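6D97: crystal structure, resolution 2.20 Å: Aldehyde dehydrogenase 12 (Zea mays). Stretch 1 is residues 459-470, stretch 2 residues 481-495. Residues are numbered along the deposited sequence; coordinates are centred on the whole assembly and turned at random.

Stretch 1, residues 459-470: NAHLTAAIVSND
Stretch 2 481-495: SVNGTTYAGIRARTT

Strands 463-467 and 485-488 run parallel, their N-to-C directions 12° apart and their axes approaching to 4.6 Å. The register pairs Thr463 with Thr485, Ala464 with Thr486, Ala465 with Tyr487 and Ile466 with Ala488, at CA-CA distances of 4.6 to 4.7 Å. Extended phi/psi values, such as -140/137 at Ala465 and -104/140 at Tyr487, support the assignment. As parallel pairing requires, Ala464 and Ile466 bond to neighbours flanking Thr486 and Ala488: Ala464 N reaches Thr485 O (3.2 Å), Tyr487 N reaches Ala464 O (2.8 Å), Ile466 N reaches Tyr487 O (2.8 Å) and Gly489 N reaches Ile466 O (3.0 Å). Leading into the strands, Gly484 N donates to His461 O (3.0 Å), and Thr485 N, at the start of its strand, to Leu462 O (2.8 Å); Leu462, at -96/-90, departs from extended geometry. Beyond them, Gly489 (138/168) opens a type I turn to Ala492, closed by Ala492 N to Gly489 O at 3.0 Å. A CB on Gly489 would jam against the preceding carbonyl oxygen.

Side chains alternate between faces: Thr463, Ala465, Thr485 and Tyr487 share one, Ala464, Ile466, Thr486 and Ala488 the other. Asn483 (chi1 -74°, m; chi2 31°) uses both ends of its amide: ND2 donates to Thr463 O at 2.7 Å, while OD1 accepts from His461 ND1 at 3.1 Å. A water accepts from Asn483 ND2 (2.9 Å), and its oxygen lies 2.6 Å from Ala460 O. The His461 ring (chi1 -57°, m; chi2 -64°) carries Val482 CB over one face, 4.1 Å from its centroid and 18° off the normal, a CH-pi contact. Ala465 CB meets Ala492 CB at 4.0 Å, an apolar contact. Val467 (t) sets CG1 3.7 Å from Ile490 CD1. Finally, Asn469 (chi1 -90°, m) brings OD1 within 2.9 Å of Ile490 N, accepting its hydrogen bond.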

ATOM      1  N   ASN A 459       9.185 -16.547 -27.033  1.00 35.19           N
ATOM      2  CA  ASN A 459       8.153 -17.191 -26.228  1.00 44.89           C
ATOM      3  C   ASN A 459       8.416 -17.106 -24.731  1.00 43.56           C
ATOM      4  O   ASN A 459       7.575 -17.551 -23.942  1.00 51.55           O
ATOM      5  CB  ASN A 459       8.008 -18.663 -26.626  1.00 51.63           C
ATOM      6  CG  ASN A 459       7.469 -18.842 -28.029  1.00 65.82           C
ATOM      7  OD1 ASN A 459       6.516 -18.174 -28.437  1.00 67.98           O
ATOM      8  ND2 ASN A 459       8.077 -19.755 -28.779  1.00 77.01           N
ATOM      9  N   ALA A 460       9.561 -16.564 -24.321  1.00 36.93           N
ATOM     10  CA  ALA A 460       9.919 -16.443 -22.917  1.00 43.62           C
ATOM     11  C   ALA A 460      10.294 -15.002 -22.620  1.00 38.53           C
ATOM     12  O   ALA A 460      10.956 -14.344 -23.428  1.00 32.40           O
ATOM     13  CB  ALA A 460      11.078 -17.381 -22.551  1.00 33.20           C
ATOM     14  N   HIS A 461       9.864 -14.513 -21.456  1.00 33.36           N
ATOM     15  CA  HIS A 461      10.078 -13.127 -21.049  1.00 33.67           C
ATOM     16  C   HIS A 461      10.517 -13.118 -19.582  1.00 30.87           C
ATOM     17  O   HIS A 461       9.777 -12.706 -18.689  1.00 32.80           O
ATOM     18  CB  HIS A 461       8.817 -12.294 -21.279  1.00 37.56           C
ATOM     19  CG  HIS A 461       8.333 -12.318 -22.696  1.00 35.79           C
ATOM     20  ND1 HIS A 461       9.070 -11.805 -23.740  1.00 35.14           N
ATOM     21  CD2 HIS A 461       7.197 -12.807 -23.243  1.00 27.97           C
ATOM     22  CE1 HIS A 461       8.405 -11.970 -24.869  1.00 32.73           C
ATOM     23  NE2 HIS A 461       7.263 -12.574 -24.594  1.00 34.84           N
ATOM     24  N   LEU A 462      11.745 -13.581 -19.348  1.00 31.22           N
ATOM     25  CA  LEU A 462      12.290 -13.647 -18.001  1.00 27.38           C
ATOM     26  C   LEU A 462      13.138 -12.414 -17.709  1.00 25.75           C
ATOM     27  O   LEU A 462      12.620 -11.407 -17.219  1.00 23.63           O
ATOM     28  CB  LEU A 462      13.104 -14.931 -17.821  1.00 25.76           C
ATOM     29  CG  LEU A 462      13.511 -15.320 -16.399  1.00 33.03           C
ATOM     30  CD1 LEU A 462      12.412 -15.000 -15.403  1.00 25.01           C
ATOM     31  CD2 LEU A 462      13.834 -16.799 -16.351  1.00 31.53           C
ATOM     32  N   THR A 463      14.433 -12.473 -18.005  1.00 23.26           N
ATOM     33  CA  THR A 463      15.312 -11.341 -17.758  1.00 23.95           C
ATOM     34  C   THR A 463      15.741 -10.695 -19.068  1.00 25.13           C
ATOM     35  O   THR A 463      15.613 -11.270 -20.152  1.00 26.04           O
ATOM     36  CB  THR A 463      16.547 -11.749 -16.951  1.00 27.27           C
ATOM     37  OG1 THR A 463      17.355 -12.646 -17.721  1.00 39.97           O
ATOM     38  CG2 THR A 463      16.134 -12.430 -15.666  1.00 27.39           C
ATOM     39  N   ALA A 464      16.242  -9.472 -18.942  1.00 25.39           N
ATOM     40  CA  ALA A 464      16.648  -8.659 -20.078  1.00 27.50           C
ATOM     41  C   ALA A 464      17.466  -7.491 -19.552  1.00 28.30           C
ATOM     42  O   ALA A 464      17.337  -7.094 -18.391  1.00 26.85           O
ATOM     43  CB  ALA A 464      15.444  -8.154 -20.874  1.00 24.90           C
ATOM     44  N   ALA A 465      18.308  -6.947 -20.426  1.00 31.56           N
ATOM     45  CA  ALA A 465      19.156  -5.815 -20.088  1.00 25.82           C
ATOM     46  C   ALA A 465      19.201  -4.843 -21.254  1.00 26.05           C
ATOM     47  O   ALA A 465      19.333  -5.250 -22.412  1.00 29.80           O
ATOM     48  CB  ALA A 465      20.579  -6.260 -19.729  1.00 25.34           C
ATOM     49  N   ILE A 466      19.094  -3.557 -20.936  1.00 25.32           N
ATOM     50  CA  ILE A 466      19.174  -2.483 -21.918  1.00 28.90           C
ATOM     51  C   ILE A 466      20.341  -1.606 -21.487  1.00 30.04           C
ATOM     52  O   ILE A 466      20.219  -0.801 -20.554  1.00 29.32           O
ATOM     53  CB  ILE A 466      17.874  -1.680 -22.015  1.00 27.43           C
ATOM     54  CG1 ILE A 466      16.671  -2.625 -22.047  1.00 26.99           C
ATOM     55  CG2 ILE A 466      17.894  -0.799 -23.259  1.00 30.38           C
ATOM     56  CD1 ILE A 466      15.381  -1.967 -21.665  1.00 24.98           C
ATOM     57  N   VAL A 467      21.481  -1.768 -22.154  1.00 28.76           N
ATOM     58  CA  VAL A 467      22.716  -1.086 -21.766  1.00 28.82           C
ATOM     59  C   VAL A 467      22.733   0.251 -22.500  1.00 31.71           C
ATOM     60  O   VAL A 467      23.178   0.361 -23.644  1.00 27.94           O
ATOM     61  CB  VAL A 467      23.951  -1.930 -22.060  1.00 29.54           C
ATOM     62  CG1 VAL A 467      25.204  -1.194 -21.619  1.00 31.03           C
ATOM     63  CG2 VAL A 467      23.839  -3.283 -21.365  1.00 32.63           C
ATOM     64  N   SER A 468      22.240   1.282 -21.819  1.00 32.79           N
ATOM     65  CA  SER A 468      22.165   2.651 -22.310  1.00 35.76           C
ATOM     66  C   SER A 468      21.742   3.536 -21.150  1.00 31.30           C
ATOM     67  O   SER A 468      21.023   3.092 -20.251  1.00 33.79           O
ATOM     68  CB  SER A 468      21.170   2.787 -23.471  1.00 38.10           C
ATOM     69  OG  SER A 468      20.856   4.145 -23.723  1.00 37.96           O
ATOM     70  N   ASN A 469      22.205   4.785 -21.171  1.00 25.35           N
ATOM     71  CA  ASN A 469      21.756   5.795 -20.220  1.00 29.41           C
ATOM     72  C   ASN A 469      20.874   6.855 -20.862  1.00 30.33           C
ATOM     73  O   ASN A 469      20.437   7.779 -20.170  1.00 29.55           O
ATOM     74  CB  ASN A 469      22.954   6.460 -19.536  1.00 29.22           C
ATOM     75  CG  ASN A 469      23.366   5.736 -18.276  1.00 28.40           C
ATOM     76  OD1 ASN A 469      22.831   4.677 -17.959  1.00 33.25           O
ATOM     77  ND2 ASN A 469      24.317   6.301 -17.547  1.00 28.84           N
ATOM     78  N   ASP A 470      20.609   6.741 -22.157  1.00 36.13           N
ATOM     79  CA  ASP A 470      19.702   7.611 -22.897  1.00 34.71           C
ATOM     80  C   ASP A 470      18.265   7.365 -22.454  1.00 31.12           C
ATOM     81  O   ASP A 470      17.722   6.290 -22.736  1.00 33.27           O
ATOM     82  CB  ASP A 470      19.862   7.341 -24.397  1.00 36.95           C
ATOM     83  CG  ASP A 470      19.038   8.277 -25.273  1.00 42.37           C
ATOM     84  OD1 ASP A 470      18.128   8.972 -24.773  1.00 49.25           O
ATOM     85  OD2 ASP A 470      19.314   8.313 -26.491  1.00 46.17           O
ATOM     86  N   SER A 481       8.526  -3.798 -24.624  1.00 23.09           N
ATOM     87  CA  SER A 481       9.082  -5.087 -24.230  1.00 23.12           C
ATOM     88  C   SER A 481       8.290  -5.584 -23.024  1.00 24.41           C
ATOM     89  O   SER A 481       7.433  -4.873 -22.490  1.00 27.81           O
ATOM     90  CB  SER A 481      10.582  -4.982 -23.939  1.00 23.87           C
ATOM     91  OG  SER A 481      10.844  -4.076 -22.881  1.00 24.88           O
ATOM     92  N   VAL A 482       8.595  -6.806 -22.577  1.00 32.75           N
ATOM     93  CA  VAL A 482       7.753  -7.500 -21.604  1.00 31.76           C
ATOM     94  C   VAL A 482       8.541  -8.026 -20.403  1.00 29.27           C
ATOM     95  O   VAL A 482       8.032  -8.012 -19.275  1.00 31.18           O
ATOM     96  CB  VAL A 482       6.987  -8.653 -22.289  1.00 36.38           C
ATOM     97  CG1 VAL A 482       6.264  -9.521 -21.268  1.00 37.80           C
ATOM     98  CG2 VAL A 482       5.999  -8.112 -23.311  1.00 35.70           C
ATOM     99  N   ASN A 483       9.789  -8.457 -20.633  1.00 24.36           N
ATOM    100  CA  ASN A 483      10.498  -9.374 -19.732  1.00 23.12           C
ATOM    101  C   ASN A 483      10.385  -8.979 -18.262  1.00 23.31           C
ATOM    102  O   ASN A 483      10.579  -7.819 -17.898  1.00 32.50           O
ATOM    103  CB  ASN A 483      11.967  -9.462 -20.141  1.00 27.37           C
ATOM    104  CG  ASN A 483      12.163 -10.269 -21.400  1.00 27.98           C
ATOM    105  OD1 ASN A 483      11.300 -10.296 -22.280  1.00 27.36           O
ATOM    106  ND2 ASN A 483      13.294 -10.951 -21.487  1.00 27.56           N
ATOM    107  N   GLY A 484      10.071  -9.970 -17.421  1.00 21.37           N
ATOM    108  CA  GLY A 484       9.602  -9.675 -16.074  1.00 20.32           C
ATOM    109  C   GLY A 484      10.665  -9.111 -15.155  1.00 22.68           C
ATOM    110  O   GLY A 484      10.346  -8.532 -14.112  1.00 26.62           O
ATOM    111  N   THR A 485      11.935  -9.280 -15.512  1.00 32.70           N
ATOM    112  CA  THR A 485      13.044  -8.766 -14.707  1.00 25.05           C
ATOM    113  C   THR A 485      14.029  -8.101 -15.664  1.00 31.15           C
ATOM    114  O   THR A 485      15.001  -8.718 -16.108  1.00 23.58           O
ATOM    115  CB  THR A 485      13.709  -9.859 -13.891  1.00 26.84           C
ATOM    116  OG1 THR A 485      12.707 -10.660 -13.252  1.00 32.83           O
ATOM    117  CG2 THR A 485      14.591  -9.230 -12.834  1.00 24.76           C
ATOM    118  N   THR A 486      13.780  -6.831 -15.959  1.00 24.39           N
ATOM    119  CA  THR A 486      14.543  -6.083 -16.944  1.00 24.70           C
ATOM    120  C   THR A 486      15.397  -5.034 -16.248  1.00 32.01           C
ATOM    121  O   THR A 486      14.892  -4.254 -15.433  1.00 31.11           O
ATOM    122  CB  THR A 486      13.610  -5.416 -17.955  1.00 24.53           C
ATOM    123  OG1 THR A 486      12.829  -6.420 -18.615  1.00 23.79           O
ATOM    124  CG2 THR A 486      14.420  -4.650 -18.987  1.00 24.66           C
ATOM    125  N   TYR A 487      16.686  -5.018 -16.573  1.00 26.29           N
ATOM    126  CA  TYR A 487      17.625  -4.035 -16.050  1.00 24.12           C
ATOM    127  C   TYR A 487      17.921  -2.999 -17.128  1.00 24.91           C
ATOM    128  O   TYR A 487      18.063  -3.341 -18.306  1.00 30.40           O
ATOM    129  CB  TYR A 487      18.922  -4.700 -15.586  1.00 23.70           C
ATOM    130  CG  TYR A 487      18.750  -5.760 -14.515  1.00 23.08           C
ATOM    131  CD1 TYR A 487      18.242  -7.016 -14.827  1.00 26.82           C
ATOM    132  CD2 TYR A 487      19.117  -5.511 -13.198  1.00 22.22           C
ATOM    133  CE1 TYR A 487      18.095  -7.990 -13.861  1.00 27.61           C
ATOM    134  CE2 TYR A 487      18.965  -6.478 -12.221  1.00 21.52           C
ATOM    135  CZ  TYR A 487      18.454  -7.715 -12.558  1.00 28.41           C
ATOM    136  OH  TYR A 487      18.310  -8.681 -11.589  1.00 36.29           O
ATOM    137  N   ALA A 488      18.014  -1.734 -16.724  1.00 26.12           N
ATOM    138  CA  ALA A 488      18.171  -0.631 -17.666  1.00 28.19           C
ATOM    139  C   ALA A 488      19.190   0.359 -17.127  1.00 29.28           C
ATOM    140  O   ALA A 488      19.088   0.796 -15.978  1.00 29.44           O
ATOM    141  CB  ALA A 488      16.835   0.075 -17.925  1.00 24.17           C
ATOM    142  N   GLY A 489      20.152   0.727 -17.965  1.00 30.51           N
ATOM    143  CA  GLY A 489      21.231   1.599 -17.552  1.00 24.21           C
ATOM    144  C   GLY A 489      22.537   1.094 -18.118  1.00 32.32           C
ATOM    145  O   GLY A 489      22.588  -0.025 -18.636  1.00 31.42           O
ATOM    146  N   ILE A 490      23.601   1.896 -18.043  1.00 30.32           N
ATOM    147  CA  ILE A 490      24.877   1.450 -18.591  1.00 25.26           C
ATOM    148  C   ILE A 490      25.438   0.275 -17.800  1.00 25.96           C
ATOM    149  O   ILE A 490      26.255  -0.488 -18.327  1.00 29.83           O
ATOM    150  CB  ILE A 490      25.882   2.617 -18.650  1.00 32.23           C
ATOM    151  CG1 ILE A 490      26.912   2.376 -19.756  1.00 40.45           C
ATOM    152  CG2 ILE A 490      26.576   2.809 -17.310  1.00 35.29           C
ATOM    153  CD1 ILE A 490      26.306   2.290 -21.154  1.00 39.83           C
ATOM    154  N   ARG A 491      25.007   0.096 -16.549  1.00 24.41           N
ATOM    155  CA  ARG A 491      25.427  -1.027 -15.723  1.00 30.33           C
ATOM    156  C   ARG A 491      24.415  -2.165 -15.737  1.00 33.64           C
ATOM    157  O   ARG A 491      24.451  -3.029 -14.852  1.00 37.28           O
ATOM    158  CB  ARG A 491      25.683  -0.558 -14.288  1.00 26.30           C
ATOM    159  CG  ARG A 491      26.793   0.480 -14.173  1.00 30.59           C
ATOM    160  CD  ARG A 491      26.994   0.944 -12.738  1.00 33.57           C
ATOM    161  NE  ARG A 491      27.500  -0.117 -11.871  1.00 30.81           N
ATOM    162  CZ  ARG A 491      27.834   0.060 -10.598  1.00 31.80           C
ATOM    163  NH1 ARG A 491      27.717   1.257 -10.038  1.00 35.40           N
ATOM    164  NH2 ARG A 491      28.286  -0.962  -9.884  1.00 34.52           N
ATOM    165  N   ALA A 492      23.519  -2.187 -16.724  1.00 25.46           N
ATOM    166  CA  ALA A 492      22.484  -3.210 -16.773  1.00 24.27           C
ATOM    167  C   ALA A 492      23.089  -4.588 -17.015  1.00 32.93           C
ATOM    168  O   ALA A 492      24.067  -4.741 -17.753  1.00 34.42           O
ATOM    169  CB  ALA A 492      21.462  -2.886 -17.866  1.00 24.63           C
ATOM    170  N   ARG A 493      22.489  -5.590 -16.381  1.00 35.16           N
ATOM    171  CA  ARG A 493      22.904  -6.981 -16.469  1.00 25.00           C
ATOM    172  C   ARG A 493      21.670  -7.841 -16.709  1.00 34.85           C
ATOM    173  O   ARG A 493      20.536  -7.364 -16.639  1.00 32.49           O
ATOM    174  CB  ARG A 493      23.623  -7.416 -15.185  1.00 24.77           C
ATOM    175  CG  ARG A 493      22.753  -7.306 -13.931  1.00 29.07           C
ATOM    176  CD  ARG A 493      23.576  -7.342 -12.655  1.00 28.91           C
ATOM    177  NE  ARG A 493      22.768  -7.757 -11.512  1.00 36.66           N
ATOM    178  CZ  ARG A 493      22.078  -6.928 -10.737  1.00 35.52           C
ATOM    179  NH1 ARG A 493      22.100  -5.623 -10.971  1.00 27.02           N
ATOM    180  NH2 ARG A 493      21.366  -7.408  -9.725  1.00 29.40           N
ATOM    181  N   THR A 494      21.888  -9.123 -16.999  1.00 36.49           N
ATOM    182  CA  THR A 494      20.774 -10.057 -17.081  1.00 33.18           C
ATOM    183  C   THR A 494      20.688 -10.994 -15.885  1.00 32.62           C
ATOM    184  O   THR A 494      19.605 -11.524 -15.615  1.00 32.36           O
ATOM    185  CB  THR A 494      20.855 -10.902 -18.361  1.00 29.01           C
ATOM    186  OG1 THR A 494      21.966 -11.803 -18.281  1.00 26.54           O
ATOM    187  CG2 THR A 494      21.016 -10.012 -19.578  1.00 30.58           C
ATOM    188  N   THR A 495      21.782 -11.196 -15.158  1.00 31.58           N
ATOM    189  CA  THR A 495      21.844 -12.179 -14.084  1.00 36.45           C
ATOM    190  C   THR A 495      22.004 -11.504 -12.727  1.00 42.49           C
ATOM    191  O   THR A 495      22.286 -10.308 -12.621  1.00 43.18           O
ATOM    192  CB  THR A 495      23.002 -13.155 -14.313  1.00 31.68           C
ATOM    193  OG1 THR A 495      24.249 -12.464 -14.170  1.00 31.05           O
ATOM    194  CG2 THR A 495      22.928 -13.741 -15.703  1.00 31.05           C
TER
HETATM  195  O   HOH W   1      13.135 -12.992 -23.587  1.00 34.55           O